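Local coordinates for protein alpha-fucosidase GH29 (Fusarium graminearum, PDB 4PSR) that hydrolyses alpha-L-fucosides as a family GH29 glycosidase and probably releases alpha-1,6-linked fucose from the core of glycoprotein glycans, at residues Q301-I306 with N338-I343; R25-G30 with A117-P122; I542-G547 with G568-E573; S508-T513 with E538-R543. All coordinates share one frame; numbering follows the deposited sequence. Where two conformers were deposited one is given.

Interaction 1. Residues Q301-I306 with N338-I343; sequences QTDDAI and NMLLNI
T302 and D304 hydrogen-bond to the backbones of N338, L340 and N342, in parallel pairing. These are the seventh and eighth strands of the TIM barrel, joined through helix 322-334. The backbone is the tight part. Five bonds run from T302 N to I306 N. The bond from L340 N to T302 O (2.9 Å) is nearly straight at 173°. The one from I306 N to N342 O is longer, at 3.2 Å.

All twelve residues are buried, so the contact has no solvent side. The side chains make its looser part. Toward the outer helices, the I306 and L341 side chains cross, with CG1 4.0 Å from CD1. I306 CD1 lies beside I343 CG2 at 3.8 Å. M339 SD reaches D304 CB at 4.1 Å.

Inside the barrel the face is mostly polar. Q301 NE2 touches L340 CB at 3.8 Å; OE1 is bonded to Y24 OH and NE2 to D286 OD2. D303 OD1 touches L340 CD2 at 3.6 Å and is bonded to W224 NE1. N342 OD1 is bonded to H34 ND1. The D303 side chain is about 5 Å from the bound fucose. The chemistry implies a barrel wall with mainly apolar packing toward the helices, where D304 pairs with R289, and, inside, polar groups held near the sugar by bonds to other parts of the barrel.

Interaction 2. Residues R25-G30 with A117-P122; sequences RDAKFG and ARFAGP
F119 and G30 meet in a buried contact where the first and second strands of the barrel begin. It is a ring-on-backbone contact, backed by one strong hydrogen bond. G30 CA sits over the centre of the F119 ring, 3.6 Å from its centroid and 6° off the normal. This is a CH-pi contact. G30 has no side chain, so the ring lies directly on the backbone. CG of F119 stands between its backbone N and carbonyl carbon (chi1 55°), which puts CG on the side of strand 29-33. The ring also touches L340 and V167, so it belongs to the packing of the barrel interior.

The hydrogen bond runs from R118 N to F29 O, 2.9 Å long and straight at 173°. F29 O also receives the CA-H of A117. The F29 ring lies on the other side of its strand and reaches A117, with CD2 3.6 Å from CA. It also packs on L341.

The end of helix 22-27 closes the contact. A27 CB touches F119 CD2 at 4.0 Å and R118 CB at 3.9 Å. After the helix, K28 turns with positive phi, and the chain enters the strand. K28 NZ is bonded back to R25 O at 2.8 Å. Its outside partners are T376 O and Y299 OH. D26 lies farther out and pairs with R377. An aromatic side chain packed over a glycine of the neighbouring parallel strand, with a short helix running into that strand, fits the start of this TIM barrel.

Interaction 3. Residues I542-G547 with G568-E573; sequences IRVSDG and GEHEVE
R543 presents the edge of its guanidinium to E569, and H570 turns a ring edge toward I542. NH2 of R543 bonds OE2 of E569 at 3.1 Å, as part of a salt bridge. The oxygen lies in the guanidinium plane. On the carboxylate side, NH2 meets OE2 from above, 49° out of the plane. The two planes are 56° apart. I542 O lies near the plane of the H570 ring, and NE2 of that ring is bonded to S566 O.

The strands are antiparallel neighbours in a four-stranded sheet, where 568-571 is an outermost strand. This sheet packs on a second one, as in a beta sandwich. I542, V544 and H570 face it. I542 and V544 pack on A550, and I542 and H570 on L565. The salt bridge thus lies on the face turned away from that second sheet. There the two side chains lie side by side and point the same way, with R543 CD against E569 CG at 3.6 Å. A bend at chi3 of R543 (45°) places NE for this approach.

R543 and E569 form a non-hydrogen-bonded pair. The pairs on either side of it, I542 with H570 and V544 with G568, are hydrogen-bonded. The bond from V544 N to G568 O is 2.8 Å. Past the end of the strand, V572 CG2 meets I542 CG2 at 4.0 Å.

Interaction 4. Residues S508-T513 with E538-R543; sequences SKADAT and EIRSIR
S541 joins the strand 541-544 to the turn K509-A512 through its hydroxyl. Hydrogen bonds come first. OG of S541 donates to K509 O at 2.6 Å, in the carbonyl plane. The same OG accepts from A512 N at 2.9 Å. OG stands between the backbone N and carbonyl carbon of S541 (chi1 62°), which points it into the turn. K509 O and A512 N are the two ends of a type I beta turn. They lie 3.7 Å apart, and the hydroxyl bridges them.

A water makes the second polar link. It donates to S508 O at 2.6 Å and to E538 O at 2.7 Å, so it links the two carbonyls.

Weaker CA-H...O contacts add to this. A510 CA points at R540 O with an angle at the hydrogen of 165°, and S508 CA approaches E538 O.

Packing is made by methyl groups on flat cations. A510 CB lies over one face of the R540 guanidinium, 3.9 Å from NH1. R540 is bent at chi2 and chi3, and its NE is bonded to V572 O. A512 CB lies over one face of the R543 guanidinium in the same way, 3.9 Å from NH2, which is paired with E569. R540 CG also touches S508 O at 3.5 Å.

R540 and S541 both face F507 in a classic beta bulge at the start of the strand. The chemistry implies a surface turn held to the strand mainly by one hydroxyl and one water, with little purely apolar packing.

How the interactions relate
Interactions 1 and 2 are core contacts of the TIM barrel, and interactions 3 and 4 lie far out in the C-terminal beta region. Their centres are 38 to 40 Å apart between the two groups. Interactions 1 and 2 touch where the eighth strand meets the first and the barrel closes: L341 N lies 2.8 Å from G30 O, a probable hydrogen bond. Interactions 3 and 4 share strand 541-544 and meet where R540 NE probably donates a hydrogen bond to V572 O. Parallel pairing and buried side chains mark interaction 1, an aromatic ring on backbone interaction 2. A salt bridge marks interaction 3, which is partly buried. Interaction 4, at the surface, is linked chiefly by a hydroxyl and a water.

Interaction 1. Residues Q301-I306 with N338-I343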
loop_
_atom_site.group_PDB
_atom_site.type_symbol
_atom_site.label_atom_id
_atom_site.label_comp_id
_atom_site.label_asym_id
_atom_site.label_seq_id
_atom_site.Cartn_x
_atom_site.Cartn_y
_atom_site.Cartn_z
ATOM N N GLN A 301 1.651 -3.367 2.520
ATOM C CA GLN A 301 1.116 -2.534 1.441
ATOM C C GLN A 301 1.843 -1.214 1.403
ATOM O O GLN A 301 2.671 -0.936 2.291
ATOM C CB GLN A 301 -0.411 -2.343 1.524
ATOM C CG GLN A 301 -0.901 -1.428 2.654
ATOM C CD GLN A 301 -2.217 -0.770 2.302
ATOM O OE1 GLN A 301 -3.256 -1.448 2.196
ATOM N NE2 GLN A 301 -2.169 0.531 2.022
ATOM N N THR A 302 1.546 -0.414 0.391
ATOM C CA THR A 302 2.083 0.924 0.266
ATOM C C THR A 302 1.017 1.785 -0.414
ATOM O O THR A 302 0.101 1.266 -1.074
ATOM C CB THR A 302 3.428 0.923 -0.454
ATOM O OG1 THR A 302 4.003 2.234 -0.450
ATOM C CG2 THR A 302 3.268 0.486 -1.890
ATOM N N ASP A 303 1.141 3.090 -0.261
ATOM C CA ASP A 303 0.244 4.041 -0.933
ATOM C C ASP A 303 0.983 4.812 -2.029
ATOM O O ASP A 303 2.164 5.133 -1.877
ATOM C CB ASP A 303 -0.343 5.051 0.054
ATOM C CG ASP A 303 -0.711 4.418 1.352
ATOM O OD1 ASP A 303 -1.575 3.522 1.352
ATOM O OD2 ASP A 303 -0.087 4.799 2.383
ATOM N N ASP A 304 0.308 5.125 -3.128
ATOM C CA ASP A 304 0.890 5.943 -4.178
ATOM C C ASP A 304 -0.165 6.951 -4.621
ATOM O O ASP A 304 -1.253 6.974 -4.066
ATOM C CB ASP A 304 1.352 5.095 -5.351
ATOM C CG ASP A 304 2.650 5.613 -5.955
ATOM O OD1 ASP A 304 2.752 6.837 -6.225
ATOM O OD2 ASP A 304 3.570 4.795 -6.143
ATOM N N ALA A 305 0.149 7.781 -5.615
ATOM C CA ALA A 305 -0.772 8.838 -6.026
ATOM C C ALA A 305 -0.555 9.179 -7.484
ATOM O O ALA A 305 0.571 9.085 -7.966
ATOM C CB ALA A 305 -0.557 10.058 -5.144
ATOM N N ILE A 306 -1.622 9.517 -8.210
ATOM C CA ILE A 306 -1.471 9.968 -9.581
ATOM C C ILE A 306 -0.722 11.327 -9.569
ATOM O O ILE A 306 -0.080 11.643 -10.513
ATOM C CB ILE A 306 -2.849 10.012 -10.364
ATOM C CG1 ILE A 306 -3.536 8.640 -10.317
ATOM C CG2 ILE A 306 -2.643 10.441 -11.798
ATOM C CD1 ILE A 306 -4.924 8.641 -10.949
ATOM N N ASN A 338 0.477 -5.033 -1.582
ATOM C CA ASN A 338 -0.573 -4.342 -2.345
ATOM C C ASN A 338 -0.202 -2.873 -2.563
ATOM O O ASN A 338 0.570 -2.303 -1.781
ATOM C CB ASN A 338 -1.925 -4.354 -1.614
ATOM C CG ASN A 338 -2.587 -5.707 -1.577
ATOM O OD1 ASN A 338 -2.229 -6.631 -2.283
ATOM N ND2 ASN A 338 -3.582 -5.830 -0.711
ATOM N N MET A 339 -0.807 -2.249 -3.569
ATOM C CA MET A 339 -0.676 -0.812 -3.816
ATOM C C MET A 339 -2.031 -0.163 -3.711
ATOM O O MET A 339 -2.976 -0.539 -4.433
ATOM C CB MET A 339 -0.083 -0.533 -5.202
ATOM C CG MET A 339 0.316 0.941 -5.375
ATOM S SD MET A 339 1.107 1.318 -6.935
ATOM C CE MET A 339 -0.365 1.435 -7.864
ATOM N N LEU A 340 -2.128 0.837 -2.845
ATOM C CA LEU A 340 -3.343 1.642 -2.686
ATOM C C LEU A 340 -3.084 2.994 -3.328
ATOM O O LEU A 340 -2.249 3.792 -2.848
ATOM C CB LEU A 340 -3.674 1.805 -1.186
ATOM C CG LEU A 340 -4.821 2.760 -0.838
ATOM C CD1 LEU A 340 -6.122 2.378 -1.542
ATOM C CD2 LEU A 340 -5.000 2.838 0.697
ATOM N N LEU A 341 -3.777 3.247 -4.448
ATOM C CA LEU A 341 -3.590 4.451 -5.245
ATOM C C LEU A 341 -4.533 5.570 -4.865
ATOM O O LEU A 341 -5.759 5.413 -4.840
ATOM C CB LEU A 341 -3.763 4.119 -6.733
ATOM C CG LEU A 341 -3.625 5.275 -7.715
ATOM C CD1 LEU A 341 -2.225 5.871 -7.719
ATOM C CD2 LEU A 341 -4.040 4.814 -9.110
ATOM N N ASN A 342 -3.952 6.735 -4.598
ATOM C CA ASN A 342 -4.723 7.929 -4.259
ATOM C C ASN A 342 -5.083 8.762 -5.471
ATOM O O ASN A 342 -4.212 9.000 -6.337
ATOM C CB ASN A 342 -3.964 8.807 -3.253
ATOM C CG ASN A 342 -4.649 10.107 -3.003
ATOM O OD1 ASN A 342 -5.624 10.153 -2.275
ATOM N ND2 ASN A 342 -4.150 11.171 -3.599
ATOM N N ILE A 343 -6.348 9.193 -5.531
ATOM C CA ILE A 343 -6.830 10.158 -6.527
ATOM C C ILE A 343 -7.294 11.418 -5.814
ATOM O O ILE A 343 -7.495 11.420 -4.577
ATOM C CB ILE A 343 -7.938 9.532 -7.448
ATOM C CG1 ILE A 343 -9.199 9.233 -6.651
ATOM C CG2 ILE A 343 -7.367 8.277 -8.113
ATOM C CD1 ILE A 343 -10.363 8.641 -7.506
#

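Interaction 2. Residues R25-G30 with A117-P122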
loop_
_atom_site.group_PDB
_atom_site.type_symbol
_atom_site.label_atom_id
_atom_site.label_comp_id
_atom_site.label_asym_id
_atom_site.label_seq_id
_atom_site.Cartn_x
_atom_site.Cartn_y
_atom_site.Cartn_z
ATOM N N ARG A 25 -4.662 -10.383 0.237
ATOM C CA ARG A 25 -3.503 -10.763 -0.553
ATOM C C ARG A 25 -3.859 -10.953 -2.026
ATOM O O ARG A 25 -3.035 -10.683 -2.916
ATOM C CB ARG A 25 -2.853 -12.038 -0.006
ATOM C CG ARG A 25 -2.439 -11.969 1.463
ATOM C CD ARG A 25 -1.777 -13.246 1.939
ATOM N NE ARG A 25 -1.545 -13.194 3.389
ATOM C CZ ARG A 25 -0.387 -13.406 3.998
ATOM N NH1 ARG A 25 0.714 -13.719 3.340
ATOM N NH2 ARG A 25 -0.367 -13.307 5.319
ATOM N N ASP A 26 -5.083 -11.390 -2.290
ATOM C CA ASP A 26 -5.520 -11.588 -3.661
ATOM C C ASP A 26 -5.808 -10.276 -4.373
ATOM O O ASP A 26 -5.816 -10.228 -5.606
ATOM C CB ASP A 26 -6.816 -12.405 -3.678
ATOM C CG ASP A 26 -6.634 -13.868 -3.288
ATOM O OD1 ASP A 26 -5.490 -14.390 -3.270
ATOM O OD2 ASP A 26 -7.680 -14.485 -2.979
ATOM N N ALA A 27 -6.133 -9.242 -3.610
ATOM C CA ALA A 27 -6.716 -8.024 -4.162
ATOM C C ALA A 27 -5.769 -7.171 -4.986
ATOM O O ALA A 27 -6.175 -6.678 -6.038
ATOM C CB ALA A 27 -7.334 -7.189 -3.057
ATOM N N LYS A 28 -4.557 -6.970 -4.465
ATOM C CA LYS A 28 -3.440 -6.272 -5.108
ATOM C C LYS A 28 -3.542 -4.767 -5.270
ATOM O O LYS A 28 -2.565 -4.063 -4.994
ATOM C CB LYS A 28 -3.084 -6.859 -6.458
ATOM C CG LYS A 28 -2.805 -8.392 -6.435
ATOM C CD LYS A 28 -1.852 -8.823 -5.322
ATOM C CE LYS A 28 -1.476 -10.269 -5.460
ATOM N NZ LYS A 28 -0.641 -10.717 -4.325
ATOM N N PHE A 29 -4.686 -4.277 -5.734
ATOM C CA PHE A 29 -4.842 -2.894 -6.175
ATOM C C PHE A 29 -6.114 -2.320 -5.587
ATOM O O PHE A 29 -7.191 -2.914 -5.701
ATOM C CB PHE A 29 -4.904 -2.841 -7.719
ATOM C CG PHE A 29 -5.118 -1.458 -8.258
ATOM C CD1 PHE A 29 -4.233 -0.409 -7.985
ATOM C CD2 PHE A 29 -6.223 -1.197 -9.061
ATOM C CE1 PHE A 29 -4.472 0.894 -8.494
ATOM C CE2 PHE A 29 -6.459 0.090 -9.566
ATOM C CZ PHE A 29 -5.574 1.126 -9.288
ATOM N N GLY A 30 -5.973 -1.185 -4.894
ATOM C CA GLY A 30 -7.092 -0.416 -4.390
ATOM C C GLY A 30 -6.954 1.064 -4.691
ATOM O O GLY A 30 -5.891 1.525 -5.134
ATOM N N ALA A 117 -9.794 -1.698 -9.386
ATOM C CA ALA A 117 -9.646 -1.664 -7.928
ATOM C C ALA A 117 -10.521 -2.765 -7.309
ATOM O O ALA A 117 -11.684 -2.908 -7.690
ATOM C CB ALA A 117 -10.103 -0.331 -7.436
ATOM N N ARG A 118 -9.968 -3.506 -6.350
ATOM C CA ARG A 118 -10.753 -4.493 -5.636
ATOM C C ARG A 118 -11.109 -4.031 -4.229
ATOM O O ARG A 118 -11.931 -4.661 -3.564
ATOM C CB ARG A 118 -10.029 -5.824 -5.587
ATOM C CG ARG A 118 -10.067 -6.585 -6.879
ATOM C CD ARG A 118 -9.745 -8.026 -6.585
ATOM N NE ARG A 118 -9.986 -8.892 -7.719
ATOM C CZ ARG A 118 -9.625 -10.152 -7.743
ATOM N NH1 ARG A 118 -9.016 -10.685 -6.681
ATOM N NH2 ARG A 118 -9.872 -10.877 -8.816
ATOM N N PHE A 119 -10.508 -2.925 -3.792
ATOM C CA PHE A 119 -10.929 -2.215 -2.576
ATOM C C PHE A 119 -10.877 -0.728 -2.861
ATOM O O PHE A 119 -10.035 -0.295 -3.649
ATOM C CB PHE A 119 -10.134 -2.605 -1.297
ATOM C CG PHE A 119 -8.608 -2.467 -1.383
ATOM C CD1 PHE A 119 -7.956 -1.485 -0.665
ATOM C CD2 PHE A 119 -7.832 -3.397 -2.067
ATOM C CE1 PHE A 119 -6.579 -1.384 -0.693
ATOM C CE2 PHE A 119 -6.448 -3.295 -2.114
ATOM C CZ PHE A 119 -5.825 -2.288 -1.407
ATOM N N ALA A 120 -11.763 0.033 -2.228
ATOM C CA ALA A 120 -11.866 1.443 -2.488
ATOM C C ALA A 120 -12.544 2.158 -1.344
ATOM O O ALA A 120 -13.307 1.546 -0.587
ATOM C CB ALA A 120 -12.644 1.699 -3.796
ATOM N N GLY A 121 -12.279 3.453 -1.228
ATOM C CA GLY A 121 -13.022 4.257 -0.284
ATOM C C GLY A 121 -12.363 5.580 0.007
ATOM O O GLY A 121 -11.289 5.882 -0.513
ATOM N N PRO A 122 -12.999 6.378 0.870
ATOM C CA PRO A 122 -12.533 7.731 1.179
ATOM C C PRO A 122 -11.506 7.791 2.308
ATOM O O PRO A 122 -11.457 6.933 3.184
ATOM C CB PRO A 122 -13.785 8.420 1.713
ATOM C CG PRO A 122 -14.562 7.263 2.372
ATOM C CD PRO A 122 -14.326 6.087 1.459
#

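Interaction 3. Residues I542-G547 with G568-E573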
loop_
_atom_site.group_PDB
_atom_site.type_symbol
_atom_site.label_atom_id
_atom_site.label_comp_id
_atom_site.label_asym_id
_atom_site.label_seq_id
_atom_site.Cartn_x
_atom_site.Cartn_y
_atom_site.Cartn_z
ATOM N N ILE A 542 21.154 -26.430 2.646
ATOM C CA ILE A 542 21.281 -25.087 2.104
ATOM C C ILE A 542 22.396 -25.073 1.078
ATOM O O ILE A 542 23.461 -25.685 1.292
ATOM C CB ILE A 542 21.571 -24.077 3.219
ATOM C CG1 ILE A 542 21.705 -22.652 2.652
ATOM C CG2 ILE A 542 22.825 -24.452 3.991
ATOM C CD1 ILE A 542 21.668 -21.587 3.729
ATOM N N ARG A 543 22.157 -24.397 -0.039
ATOM C CA ARG A 543 23.186 -24.116 -1.022
ATOM C C ARG A 543 23.541 -22.629 -0.964
ATOM O O ARG A 543 22.679 -21.763 -1.194
ATOM C CB ARG A 543 22.738 -24.473 -2.426
ATOM C CG ARG A 543 23.884 -24.477 -3.419
ATOM C CD ARG A 543 23.563 -25.362 -4.613
ATOM N NE ARG A 543 22.208 -25.133 -5.107
ATOM C CZ ARG A 543 21.461 -26.045 -5.714
ATOM N NH1 ARG A 543 20.248 -25.714 -6.136
ATOM N NH2 ARG A 543 21.917 -27.280 -5.904
ATOM N N VAL A 544 24.799 -22.350 -0.644
ATOM C CA VAL A 544 25.296 -20.982 -0.510
ATOM C C VAL A 544 26.070 -20.647 -1.783
ATOM O O VAL A 544 26.930 -21.410 -2.235
ATOM C CB VAL A 544 26.205 -20.860 0.724
ATOM C CG1 VAL A 544 26.818 -19.447 0.810
ATOM C CG2 VAL A 544 25.451 -21.203 2.012
ATOM N N SER A 545 25.772 -19.517 -2.410
ATOM C CA SER A 545 26.452 -19.154 -3.640
ATOM C C SER A 545 27.907 -18.768 -3.400
ATOM O O SER A 545 28.302 -18.396 -2.290
ATOM C CB SER A 545 25.722 -17.984 -4.318
ATOM O OG SER A 545 24.381 -18.336 -4.596
ATOM N N ASP A 546 28.703 -18.869 -4.458
ATOM C CA ASP A 546 30.064 -18.339 -4.451
ATOM C C ASP A 546 29.994 -16.870 -4.059
ATOM O O ASP A 546 28.997 -16.205 -4.337
ATOM C CB ASP A 546 30.695 -18.465 -5.835
ATOM C CG ASP A 546 31.173 -19.879 -6.144
ATOM O OD1 ASP A 546 31.148 -20.734 -5.243
ATOM O OD2 ASP A 546 31.604 -20.080 -7.287
ATOM N N GLY A 547 31.033 -16.402 -3.385
ATOM C CA GLY A 547 31.111 -15.006 -2.964
ATOM C C GLY A 547 30.164 -14.645 -1.823
ATOM O O GLY A 547 30.011 -13.476 -1.480
ATOM N N GLY A 568 28.820 -23.397 -1.175
ATOM C CA GLY A 568 28.659 -24.823 -1.415
ATOM C C GLY A 568 27.346 -25.335 -0.869
ATOM O O GLY A 568 26.527 -24.571 -0.362
ATOM N N GLU A 569 27.165 -26.650 -0.954
ATOM C CA GLU A 569 26.013 -27.317 -0.380
ATOM C C GLU A 569 26.329 -27.884 1.003
ATOM O O GLU A 569 27.412 -28.451 1.224
ATOM C CB GLU A 569 25.565 -28.434 -1.317
ATOM C CG GLU A 569 25.213 -27.936 -2.698
ATOM C CD GLU A 569 24.765 -29.041 -3.640
ATOM O OE1 GLU A 569 24.705 -30.214 -3.210
ATOM O OE2 GLU A 569 24.483 -28.725 -4.816
ATOM N N HIS A 570 25.378 -27.755 1.923
ATOM C CA HIS A 570 25.539 -28.175 3.314
ATOM C C HIS A 570 24.284 -28.828 3.858
ATOM O O HIS A 570 23.189 -28.306 3.683
ATOM C CB HIS A 570 25.807 -26.970 4.219
ATOM C CG HIS A 570 26.981 -26.149 3.804
ATOM N ND1 HIS A 570 28.265 -26.423 4.224
ATOM C CD2 HIS A 570 27.071 -25.059 3.004
ATOM C CE1 HIS A 570 29.094 -25.540 3.697
ATOM N NE2 HIS A 570 28.394 -24.698 2.956
ATOM N N GLU A 571 24.431 -29.927 4.595
ATOM C CA GLU A 571 23.295 -30.480 5.320
ATOM C C GLU A 571 23.024 -29.688 6.583
ATOM O O GLU A 571 23.952 -29.145 7.181
ATOM C CB GLU A 571 23.554 -31.936 5.691
ATOM C CG GLU A 571 23.446 -32.867 4.518
ATOM C CD GLU A 571 23.438 -34.325 4.939
ATOM O OE1 GLU A 571 24.113 -35.136 4.272
ATOM O OE2 GLU A 571 22.749 -34.657 5.930
ATOM N N VAL A 572 21.757 -29.665 6.997
ATOM C CA VAL A 572 21.295 -28.920 8.161
ATOM C C VAL A 572 20.452 -29.864 9.001
ATOM O O VAL A 572 19.583 -30.554 8.473
ATOM C CB VAL A 572 20.416 -27.699 7.710
ATOM C CG1 VAL A 572 19.864 -26.968 8.903
ATOM C CG2 VAL A 572 21.214 -26.761 6.825
ATOM N N GLU A 573 20.699 -29.907 10.307
ATOM C CA GLU A 573 19.907 -30.753 11.194
ATOM C C GLU A 573 18.477 -30.252 11.340
ATOM O O GLU A 573 18.259 -29.058 11.544
ATOM C CB GLU A 573 20.567 -30.815 12.574
ATOM C CG GLU A 573 19.666 -31.350 13.685
ATOM C CD GLU A 573 20.390 -31.480 15.015
ATOM O OE1 GLU A 573 21.630 -31.639 15.008
ATOM O OE2 GLU A 573 19.719 -31.413 16.067
#

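Interaction 4. Residues S508-T513 with E538-R543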
loop_
_atom_site.group_PDB
_atom_site.type_symbol
_atom_site.label_atom_id
_atom_site.label_comp_id
_atom_site.label_asym_id
_atom_site.label_seq_id
_atom_site.Cartn_x
_atom_site.Cartn_y
_atom_site.Cartn_z
ATOM N N SER A 508 14.009 -28.546 1.870
ATOM C CA SER A 508 13.369 -29.404 2.865
ATOM C C SER A 508 13.941 -30.824 2.893
ATOM O O SER A 508 13.664 -31.577 3.821
ATOM C CB SER A 508 11.859 -29.461 2.626
ATOM O OG SER A 508 11.567 -30.134 1.402
ATOM N N LYS A 509 14.733 -31.175 1.887
ATOM C CA LYS A 509 15.459 -32.447 1.892
ATOM C C LYS A 509 16.945 -32.224 2.005
ATOM O O LYS A 509 17.443 -31.139 1.701
ATOM C CB LYS A 509 15.134 -33.264 0.649
ATOM C CG LYS A 509 13.700 -33.679 0.627
ATOM C CD LYS A 509 13.377 -34.581 -0.552
ATOM C CE LYS A 509 11.870 -34.679 -0.756
ATOM N NZ LYS A 509 11.134 -34.855 0.533
ATOM N N ALA A 510 17.652 -33.263 2.439
ATOM C CA ALA A 510 19.056 -33.147 2.839
ATOM C C ALA A 510 20.037 -32.947 1.682
ATOM O O ALA A 510 21.202 -32.618 1.913
ATOM C CB ALA A 510 19.461 -34.369 3.664
ATOM N N ASP A 511 19.572 -33.116 0.450
ATOM C CA ASP A 511 20.452 -33.075 -0.707
ATOM C C ASP A 511 20.172 -31.918 -1.671
ATOM O O ASP A 511 20.328 -32.060 -2.877
ATOM C CB ASP A 511 20.349 -34.404 -1.466
ATOM C CG ASP A 511 18.914 -34.757 -1.847
ATOM O OD1 ASP A 511 18.026 -33.885 -1.740
ATOM O OD2 ASP A 511 18.674 -35.912 -2.259
ATOM N N ALA A 512 19.756 -30.774 -1.140
ATOM C CA ALA A 512 19.404 -29.631 -1.972
ATOM C C ALA A 512 18.316 -29.977 -2.996
ATOM O O ALA A 512 18.384 -29.572 -4.164
ATOM C CB ALA A 512 20.636 -29.057 -2.659
ATOM N N THR A 513 17.337 -30.759 -2.552
ATOM C CA THR A 513 16.120 -31.002 -3.320
ATOM C C THR A 513 14.918 -30.871 -2.395
ATOM O O THR A 513 15.070 -30.596 -1.197
ATOM C CB THR A 513 16.105 -32.405 -4.000
ATOM O OG1 THR A 513 15.935 -33.428 -3.014
ATOM C CG2 THR A 513 17.391 -32.645 -4.779
ATOM N N GLU A 538 12.011 -27.096 9.252
ATOM C CA GLU A 538 11.968 -28.117 8.198
ATOM C C GLU A 538 13.124 -28.028 7.203
ATOM O O GLU A 538 13.213 -28.832 6.272
ATOM C CB GLU A 538 10.645 -28.051 7.433
ATOM C CG GLU A 538 9.448 -28.432 8.296
ATOM C CD GLU A 538 8.139 -28.451 7.537
ATOM O OE1 GLU A 538 8.156 -28.641 6.305
ATOM O OE2 GLU A 538 7.086 -28.286 8.187
ATOM N N ILE A 539 14.011 -27.057 7.388
ATOM C CA ILE A 539 15.180 -26.939 6.532
ATOM C C ILE A 539 16.162 -28.076 6.826
ATOM O O ILE A 539 16.539 -28.280 7.981
ATOM C CB ILE A 539 15.884 -25.574 6.729
ATOM C CG1 ILE A 539 14.925 -24.433 6.332
ATOM C CG2 ILE A 539 17.163 -25.529 5.908
ATOM C CD1 ILE A 539 15.460 -23.071 6.730
ATOM N N ARG A 540 16.581 -28.778 5.777
ATOM C CA ARG A 540 17.532 -29.884 5.920
ATOM C C ARG A 540 18.791 -29.725 5.073
ATOM O O ARG A 540 19.734 -30.509 5.190
ATOM C CB ARG A 540 16.851 -31.224 5.598
ATOM C CG ARG A 540 15.786 -31.670 6.622
ATOM C CD ARG A 540 16.376 -32.028 7.976
ATOM N NE ARG A 540 17.806 -32.298 7.877
ATOM C CZ ARG A 540 18.338 -33.471 7.547
ATOM N NH1 ARG A 540 19.657 -33.588 7.471
ATOM N NH2 ARG A 540 17.562 -34.521 7.292
ATOM N N SER A 541 18.828 -28.718 4.208
ATOM C CA SER A 541 20.040 -28.403 3.474
ATOM C C SER A 541 19.981 -26.951 2.974
ATOM O O SER A 541 18.908 -26.341 2.909
ATOM C CB SER A 541 20.311 -29.392 2.320
ATOM O OG SER A 541 19.291 -29.384 1.328
ATOM N N ILE A 542 21.154 -26.430 2.646
ATOM C CA ILE A 542 21.281 -25.087 2.104
ATOM C C ILE A 542 22.396 -25.073 1.078
ATOM O O ILE A 542 23.461 -25.685 1.292
ATOM C CB ILE A 542 21.571 -24.077 3.219
ATOM C CG1 ILE A 542 21.705 -22.652 2.652
ATOM C CG2 ILE A 542 22.825 -24.452 3.991
ATOM C CD1 ILE A 542 21.668 -21.587 3.729
ATOM N N ARG A 543 22.157 -24.397 -0.039
ATOM C CA ARG A 543 23.186 -24.116 -1.022
ATOM C C ARG A 543 23.541 -22.629 -0.964
ATOM O O ARG A 543 22.679 -21.763 -1.194
ATOM C CB ARG A 543 22.738 -24.473 -2.426
ATOM C CG ARG A 543 23.884 -24.477 -3.419
ATOM C CD ARG A 543 23.563 -25.362 -4.613
ATOM N NE ARG A 543 22.208 -25.133 -5.107
ATOM C CZ ARG A 543 21.461 -26.045 -5.714
ATOM N NH1 ARG A 543 20.248 -25.714 -6.136
ATOM N NH2 ARG A 543 21.917 -27.280 -5.904
HETATM O O HOH W 1 12.051 -31.187 5.881
#